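GH127 beta-L-arabinofuranoside (Geobacillus stearothermophilus, PDB 4QK0) hydrolyses beta-L-arabinofuranosides as a glycoside hydrolase of family 127, releasing L-arabinose from their non-reducing ends. Local coordinates at the interface of chains A and B. Sequence-based numbering; all coordinates share one arbitrary frame. Chains: chain A/B, GH127 beta-L-arabinofuranoside.

The interface of chains A and B. Residues chain A 300-302, 304-305, 323, 325, 538-540, 543, 644; chain B 608, 611-613.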
loop_
_atom_site.group_PDB
_atom_site.type_symbol
_atom_site.label_atom_id
_atom_site.label_comp_id
_atom_site.label_asym_id
_atom_site.label_seq_id
_atom_site.Cartn_x
_atom_site.Cartn_y
_atom_site.Cartn_z
ATOM N N THR A 300 3.229 -21.413 6.835
ATOM C CA THR A 300 3.928 -21.883 5.672
ATOM C C THR A 300 2.976 -22.229 4.547
ATOM O O THR A 300 3.414 -22.332 3.422
ATOM C CB THR A 300 4.825 -23.127 5.953
ATOM O OG1 THR A 300 4.022 -24.238 6.357
ATOM C CG2 THR A 300 5.804 -22.814 6.995
ATOM N N LYS A 301 1.717 -22.468 4.845
ATOM C CA LYS A 301 0.759 -22.711 3.797
ATOM C C LYS A 301 -0.200 -21.521 3.513
ATOM O O LYS A 301 -1.031 -21.601 2.614
ATOM C CB LYS A 301 -0.047 -23.949 4.109
ATOM C CG LYS A 301 0.905 -25.155 4.050
ATOM C CD LYS A 301 0.374 -26.496 3.546
ATOM C CE LYS A 301 1.505 -27.542 3.568
ATOM N NZ LYS A 301 1.969 -27.829 4.967
ATOM N N ARG A 302 -0.152 -20.481 4.329
ATOM C CA ARG A 302 -1.047 -19.346 4.104
ATOM C C ARG A 302 -0.407 -18.015 4.202
ATOM O O ARG A 302 -0.974 -17.103 3.670
ATOM C CB ARG A 302 -2.247 -19.427 5.033
ATOM C CG ARG A 302 -2.962 -20.729 4.837
ATOM C CD ARG A 302 -4.304 -20.730 5.440
ATOM N NE ARG A 302 -5.079 -21.881 5.001
ATOM C CZ ARG A 302 -6.389 -21.995 5.208
ATOM N NH1 ARG A 302 -7.058 -21.012 5.809
ATOM N NH2 ARG A 302 -7.036 -23.070 4.786
HETATM N N MSE A 304 3.250 -17.160 3.846
HETATM C CA MSE A 304 4.630 -17.182 3.493
HETATM C C MSE A 304 4.806 -16.915 2.025
HETATM O O MSE A 304 4.098 -17.478 1.217
HETATM C CB MSE A 304 5.224 -18.571 3.790
HETATM C CG MSE A 304 6.690 -18.619 3.529
HETATM SE SE MSE A 304 7.493 -20.435 3.764
HETATM C CE MSE A 304 6.707 -21.341 2.277
ATOM N N TYR A 305 5.815 -16.095 1.680
ATOM C CA TYR A 305 6.148 -15.798 0.279
ATOM C C TYR A 305 6.939 -16.927 -0.337
ATOM O O TYR A 305 7.621 -17.675 0.347
ATOM C CB TYR A 305 6.951 -14.482 0.221
ATOM C CG TYR A 305 6.104 -13.210 0.518
ATOM C CD1 TYR A 305 5.364 -12.610 -0.480
ATOM C CD2 TYR A 305 6.086 -12.646 1.758
ATOM C CE1 TYR A 305 4.607 -11.477 -0.238
ATOM C CE2 TYR A 305 5.323 -11.524 2.012
ATOM C CZ TYR A 305 4.593 -10.919 0.979
ATOM O OH TYR A 305 3.791 -9.797 1.259
ATOM N N PHE A 323 -3.384 -15.725 2.985
ATOM C CA PHE A 323 -3.331 -15.524 1.572
ATOM C C PHE A 323 -3.092 -14.046 1.124
ATOM O O PHE A 323 -3.136 -13.791 -0.070
ATOM C CB PHE A 323 -4.576 -16.073 0.894
ATOM C CG PHE A 323 -4.854 -17.525 1.164
ATOM C CD1 PHE A 323 -3.985 -18.517 0.727
ATOM C CD2 PHE A 323 -6.043 -17.904 1.777
ATOM C CE1 PHE A 323 -4.299 -19.855 0.901
ATOM C CE2 PHE A 323 -6.365 -19.256 1.960
ATOM C CZ PHE A 323 -5.473 -20.226 1.540
ATOM N N LEU A 325 -0.592 -11.700 0.410
ATOM C CA LEU A 325 0.843 -11.755 0.120
ATOM C C LEU A 325 1.234 -10.874 -1.061
ATOM O O LEU A 325 1.670 -11.363 -2.115
ATOM C CB LEU A 325 1.197 -13.204 -0.202
ATOM C CG LEU A 325 1.077 -14.115 1.018
ATOM C CD1 LEU A 325 1.103 -15.552 0.566
ATOM C CD2 LEU A 325 2.183 -13.865 2.042
ATOM N N LYS A 538 2.797 -21.906 -9.565
ATOM C CA LYS A 538 1.561 -21.199 -9.366
ATOM C C LYS A 538 1.181 -21.091 -7.902
ATOM O O LYS A 538 1.403 -22.019 -7.133
ATOM C CB LYS A 538 0.433 -21.923 -10.082
ATOM C CG LYS A 538 0.586 -21.978 -11.585
ATOM C CD LYS A 538 0.460 -20.633 -12.305
ATOM C CE LYS A 538 -0.867 -19.920 -11.964
ATOM N NZ LYS A 538 -1.063 -18.596 -12.592
ATOM N N ALA A 539 0.627 -19.951 -7.512
ATOM C CA ALA A 539 0.161 -19.782 -6.154
ATOM C C ALA A 539 -1.288 -20.172 -6.037
ATOM O O ALA A 539 -2.054 -20.103 -7.002
ATOM C CB ALA A 539 0.327 -18.389 -5.677
ATOM N N HIS A 540 -1.666 -20.641 -4.856
ATOM C CA HIS A 540 -3.038 -21.038 -4.584
ATOM C C HIS A 540 -3.942 -19.875 -5.077
ATOM O O HIS A 540 -3.575 -18.684 -4.927
ATOM C CB HIS A 540 -3.173 -21.195 -3.083
ATOM C CG HIS A 540 -4.443 -21.789 -2.651
ATOM N ND1 HIS A 540 -5.634 -21.122 -2.749
ATOM C CD2 HIS A 540 -4.716 -22.969 -2.048
ATOM C CE1 HIS A 540 -6.600 -21.867 -2.241
ATOM N NE2 HIS A 540 -6.064 -22.988 -1.793
ATOM N N VAL A 543 -4.536 -16.602 -3.209
ATOM C CA VAL A 543 -3.502 -15.564 -3.237
ATOM C C VAL A 543 -3.755 -14.597 -4.367
ATOM O O VAL A 543 -3.354 -14.738 -5.529
ATOM C CB VAL A 543 -2.100 -16.115 -3.347
ATOM C CG1 VAL A 543 -1.109 -14.954 -3.221
ATOM C CG2 VAL A 543 -1.814 -17.099 -2.230
ATOM N N TRP A 644 6.968 -12.679 -9.587
ATOM C CA TRP A 644 5.768 -13.186 -10.147
ATOM C C TRP A 644 5.512 -12.465 -11.466
ATOM O O TRP A 644 5.184 -11.281 -11.490
ATOM C CB TRP A 644 4.617 -13.018 -9.161
ATOM C CG TRP A 644 4.752 -13.938 -8.038
ATOM C CD1 TRP A 644 5.303 -13.681 -6.814
ATOM C CD2 TRP A 644 4.309 -15.287 -8.006
ATOM N NE1 TRP A 644 5.271 -14.793 -6.053
ATOM C CE2 TRP A 644 4.634 -15.792 -6.752
ATOM C CE3 TRP A 644 3.656 -16.114 -8.921
ATOM C CZ2 TRP A 644 4.345 -17.100 -6.374
ATOM C CZ3 TRP A 644 3.343 -17.390 -8.544
ATOM C CH2 TRP A 644 3.720 -17.888 -7.275
ATOM N N TRP B 608 -4.682 -27.660 -5.964
ATOM C CA TRP B 608 -3.714 -27.225 -4.955
ATOM C C TRP B 608 -3.694 -28.225 -3.779
ATOM O O TRP B 608 -2.598 -28.606 -3.369
ATOM C CB TRP B 608 -3.887 -25.717 -4.527
ATOM C CG TRP B 608 -3.098 -24.845 -5.442
ATOM C CD1 TRP B 608 -1.856 -24.306 -5.235
ATOM C CD2 TRP B 608 -3.444 -24.527 -6.792
ATOM N NE1 TRP B 608 -1.439 -23.641 -6.367
ATOM C CE2 TRP B 608 -2.392 -23.772 -7.335
ATOM C CE3 TRP B 608 -4.542 -24.813 -7.587
ATOM C CZ2 TRP B 608 -2.431 -23.264 -8.632
ATOM C CZ3 TRP B 608 -4.588 -24.327 -8.908
ATOM C CH2 TRP B 608 -3.546 -23.550 -9.421
ATOM N N GLU B 611 -1.861 -26.879 -0.717
ATOM C CA GLU B 611 -0.509 -26.371 -0.902
ATOM C C GLU B 611 -0.607 -24.860 -1.265
ATOM O O GLU B 611 -1.652 -24.387 -1.723
ATOM C CB GLU B 611 0.241 -27.155 -1.967
ATOM C CG GLU B 611 0.561 -28.600 -1.590
ATOM C CD GLU B 611 1.357 -28.709 -0.274
ATOM O OE1 GLU B 611 0.877 -29.418 0.656
ATOM O OE2 GLU B 611 2.443 -28.070 -0.145
ATOM N N LEU B 612 0.441 -24.116 -0.995
ATOM C CA LEU B 612 0.442 -22.721 -1.298
ATOM C C LEU B 612 1.051 -22.444 -2.633
ATOM O O LEU B 612 0.563 -21.595 -3.371
ATOM C CB LEU B 612 1.134 -21.924 -0.182
ATOM C CG LEU B 612 1.147 -20.419 -0.231
ATOM C CD1 LEU B 612 -0.262 -19.854 -0.345
ATOM C CD2 LEU B 612 1.859 -19.853 0.991
ATOM N N TYR B 613 2.085 -23.168 -2.970
ATOM C CA TYR B 613 2.788 -23.041 -4.238
ATOM C C TYR B 613 2.930 -24.406 -4.895
ATOM O O TYR B 613 3.250 -25.339 -4.217
ATOM C CB TYR B 613 4.188 -22.437 -3.981
ATOM C CG TYR B 613 4.113 -21.104 -3.294
ATOM C CD1 TYR B 613 3.451 -20.038 -3.907
ATOM C CD2 TYR B 613 4.624 -20.899 -2.019
ATOM C CE1 TYR B 613 3.357 -18.845 -3.298
ATOM C CE2 TYR B 613 4.517 -19.671 -1.391
ATOM C CZ TYR B 613 3.857 -18.655 -2.028
ATOM O OH TYR B 613 3.697 -17.377 -1.438
HETATM O O HOH W 1 4.803 -15.276 -2.943
#
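An antiparallel beta bridge between A:Ala539, at the end of strand 534-539, and B:Tyr613, on strand 613-614, anchors this part of the two-fold symmetric interface, which may be that of a biological dimer. In this bridge the backbone N of A:His540 donates to the carbonyl O of B:Leu612 at 2.8 Å, from above the carbonyl plane. B:Tyr613, with CG anti to its own carbonyl carbon (chi1 -58°), reaches into chain A, and its phenol OH gives a hydrogen bond of 2.7 Å to the backbone O of A:Met304, a selenomethionine, along a lone pair in the carbonyl plane. The same OH lies 2.8 Å from the O of water 1, which links it to the indole NE1 of A:Trp644. The CD1-CE1 side of the phenol ring lies between A:Trp644, whose CZ2 is 3.7 Å from CE1, and the methyl of A:Ala539. An alanine for B:Tyr613 would remove the bond to A:Met304, the water link and the packing on A:Trp644 and A:Ala539, and would probably weaken this interface. B:Leu612, its CG anti to the backbone N (chi1 -175°), lays CB and CD1 along the carbonyl of A:Lys301 and crosses A:Val543 at about a right angle, CD1 lying 3.7 Å from its CG2. On the other flank, B:Trp608 turns an indole face to A:His540, whose CA sits 3.6 Å from the centroid of the five-membered ring, and B:Trp608 CZ2 touches A:Lys538 CB at 3.5 Å.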